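Local coordinates for CAS3 Metal dependent phosphohydrolase (PDB 3S4L), which cleaves single-stranded DNA in a magnesium-dependent manner and single-stranded RNA without added cations, as a nuclease of CRISPR antiviral defence, at residues I63-I68 / D161-L166. Sequence-based numbering, arbitrary orientation.
With CA (calcium ion), chain C.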
loop_
_atom_site.group_PDB
_atom_site.type_symbol
_atom_site.label_atom_id
_atom_site.label_comp_id
_atom_site.label_asym_id
_atom_site.label_seq_id
_atom_site.Cartn_x
_atom_site.Cartn_y
_atom_site.Cartn_z
ATOM N N ILE A 63 0.588 -4.754 -5.340
ATOM C CA ILE A 63 0.352 -4.132 -6.616
ATOM C C ILE A 63 -1.051 -3.549 -6.600
ATOM O O ILE A 63 -1.258 -2.391 -6.954
ATOM C CB ILE A 63 0.544 -5.147 -7.765
ATOM C CG1 ILE A 63 2.036 -5.463 -7.934
ATOM C CG2 ILE A 63 -0.031 -4.613 -9.083
ATOM C CD1 ILE A 63 2.320 -6.738 -8.691
ATOM N N LYS A 64 -2.022 -4.331 -6.152
ATOM C CA LYS A 64 -3.392 -3.869 -6.237
ATOM C C LYS A 64 -3.723 -2.776 -5.217
ATOM O O LYS A 64 -4.582 -1.933 -5.448
ATOM C CB LYS A 64 -4.354 -5.052 -6.096
ATOM C CG LYS A 64 -4.319 -6.024 -7.275
ATOM C CD LYS A 64 -5.130 -7.273 -6.972
ATOM C CE LYS A 64 -5.324 -8.131 -8.214
ATOM N NZ LYS A 64 -5.982 -9.431 -7.859
ATOM N N LEU A 65 -3.045 -2.785 -4.085
ATOM C CA LEU A 65 -3.475 -1.934 -2.998
ATOM C C LEU A 65 -2.572 -0.733 -2.741
ATOM O O LEU A 65 -2.923 0.145 -1.946
ATOM C CB LEU A 65 -3.618 -2.765 -1.725
ATOM C CG LEU A 65 -4.710 -3.838 -1.720
ATOM C CD1 LEU A 65 -4.718 -4.543 -0.358
ATOM C CD2 LEU A 65 -6.087 -3.223 -2.017
ATOM N N HIS A 66 -1.407 -0.672 -3.379
ATOM C CA HIS A 66 -0.483 0.384 -2.978
ATOM C C HIS A 66 -1.037 1.796 -3.247
ATOM O O HIS A 66 -0.651 2.751 -2.578
ATOM C CB HIS A 66 0.922 0.180 -3.545
ATOM C CG HIS A 66 1.031 0.433 -5.009
ATOM N ND1 HIS A 66 0.608 -0.480 -5.950
ATOM C CD2 HIS A 66 1.522 1.489 -5.700
ATOM C CE1 HIS A 66 0.831 0.004 -7.156
ATOM N NE2 HIS A 66 1.392 1.196 -7.032
ATOM N N ASP A 67 -1.948 1.920 -4.209
ATOM C CA ASP A 67 -2.613 3.195 -4.463
ATOM C C ASP A 67 -4.074 3.240 -4.065
ATOM O O ASP A 67 -4.813 4.124 -4.525
ATOM C CB ASP A 67 -2.484 3.584 -5.938
ATOM C CG ASP A 67 -1.133 4.187 -6.262
ATOM O OD1 ASP A 67 -0.743 4.175 -7.451
ATOM O OD2 ASP A 67 -0.473 4.662 -5.310
ATOM N N ILE A 68 -4.497 2.296 -3.226
ATOM C CA ILE A 68 -5.888 2.283 -2.782
ATOM C C ILE A 68 -6.218 3.584 -2.044
ATOM O O ILE A 68 -7.358 4.047 -2.076
ATOM C CB ILE A 68 -6.236 1.034 -1.933
ATOM C CG1 ILE A 68 -7.749 0.831 -1.882
ATOM C CG2 ILE A 68 -5.646 1.159 -0.546
ATOM C CD1 ILE A 68 -8.419 1.015 -3.247
ATOM N N ASP A 161 -17.249 -1.817 -2.512
ATOM C CA ASP A 161 -17.399 -2.463 -3.807
ATOM C C ASP A 161 -16.082 -2.436 -4.583
ATOM O O ASP A 161 -15.650 -3.460 -5.123
ATOM C CB ASP A 161 -18.541 -1.823 -4.603
ATOM C CG ASP A 161 -18.114 -1.385 -5.988
ATOM O OD1 ASP A 161 -17.940 -2.264 -6.860
ATOM O OD2 ASP A 161 -17.959 -0.163 -6.204
ATOM N N LEU A 162 -15.430 -1.275 -4.608
ATOM C CA LEU A 162 -14.118 -1.146 -5.246
ATOM C C LEU A 162 -13.129 -2.190 -4.738
ATOM O O LEU A 162 -12.442 -2.831 -5.535
ATOM C CB LEU A 162 -13.541 0.257 -5.057
ATOM C CG LEU A 162 -12.114 0.429 -5.586
ATOM C CD1 LEU A 162 -12.081 0.309 -7.100
ATOM C CD2 LEU A 162 -11.517 1.763 -5.148
ATOM N N ILE A 163 -13.061 -2.362 -3.418
ATOM C CA ILE A 163 -12.147 -3.340 -2.830
ATOM C C ILE A 163 -12.505 -4.746 -3.283
ATOM O O ILE A 163 -11.633 -5.549 -3.585
ATOM C CB ILE A 163 -12.157 -3.304 -1.297
ATOM C CG1 ILE A 163 -11.421 -2.066 -0.792
ATOM C CG2 ILE A 163 -11.476 -4.546 -0.741
ATOM C CD1 ILE A 163 -9.957 -2.026 -1.166
ATOM N N LYS A 164 -13.799 -5.036 -3.331
ATOM C CA LYS A 164 -14.277 -6.327 -3.802
ATOM C C LYS A 164 -13.798 -6.585 -5.232
ATOM O O LYS A 164 -13.241 -7.646 -5.523
ATOM C CB LYS A 164 -15.801 -6.390 -3.712
ATOM C CG LYS A 164 -16.333 -7.662 -3.068
ATOM C CD LYS A 164 -17.786 -7.518 -2.606
ATOM C CE LYS A 164 -17.875 -6.904 -1.212
ATOM N NZ LYS A 164 -19.200 -7.154 -0.565
ATOM N N LYS A 165 -14.006 -5.614 -6.117
ATOM C CA LYS A 165 -13.520 -5.707 -7.499
ATOM C C LYS A 165 -12.016 -5.987 -7.549
ATOM O O LYS A 165 -11.538 -6.756 -8.388
ATOM C CB LYS A 165 -13.813 -4.408 -8.257
ATOM C CG LYS A 165 -14.930 -4.478 -9.277
ATOM C CD LYS A 165 -15.128 -3.120 -9.938
ATOM C CE LYS A 165 -15.341 -2.032 -8.887
ATOM N NZ LYS A 165 -15.543 -0.674 -9.471
ATOM N N LEU A 166 -11.280 -5.349 -6.641
ATOM C CA LEU A 166 -9.828 -5.427 -6.609
ATOM C C LEU A 166 -9.294 -6.722 -6.017
ATOM O O LEU A 166 -8.393 -7.335 -6.587
ATOM C CB LEU A 166 -9.254 -4.262 -5.791
ATOM C CG LEU A 166 -9.117 -2.892 -6.446
ATOM C CD1 LEU A 166 -9.123 -1.775 -5.387
ATOM C CD2 LEU A 166 -7.856 -2.835 -7.298
HETATM CA CA CA C . 1.264 6.098 -5.177
HETATM O O HOH W 1 1.744 4.781 -7.025
HETATM O O HOH W 2 0.549 7.453 -7.548
#
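Ile68 inserts its ethyl branch among Leu162, Ile163 and Leu166 of helix 159-167. From CB, which projects toward that helix, Ile68 CG1 runs anti to the backbone N (chi1 -162°) and passes Ile163 CD1 at 3.7 Å, the two side chains crossing at about a right angle. The terminal Ile68 CD1 then sits 3.6 Å from Leu166 CD1 and 3.7 Å from Leu162 CD2, so this one methyl meets two leucines a helical turn apart. Beside it, Leu65 brings CD2 to within 4.1 Å of Ile163 CD1, again crosswise. At the other end of the contact the extended chain of Lys64 runs alongside the carbonyl of Leu166: its CD lies 3.3 Å from Leu166 O, and NZ makes only a weak hydrogen bond to the same oxygen, so the aliphatic part does much of the touching. A type I turn from Leu65 to Ile68 carries the His66-Asp67 pair of the HD motif on the far side from this packing. There Asp67 OD2 binds calcium at 2.3 Å, together with His91, His123 and His124, the residues of the catalytic magnesium site, while a metal-bound water donates to OD1. The contact thus packs the last part of helix 52-65 and the metal-binding turn that follows it onto helix 159-167, with helix 91-107 touching Leu65 and Ile68, and helix 17-31 reaching Lys64 and Leu162.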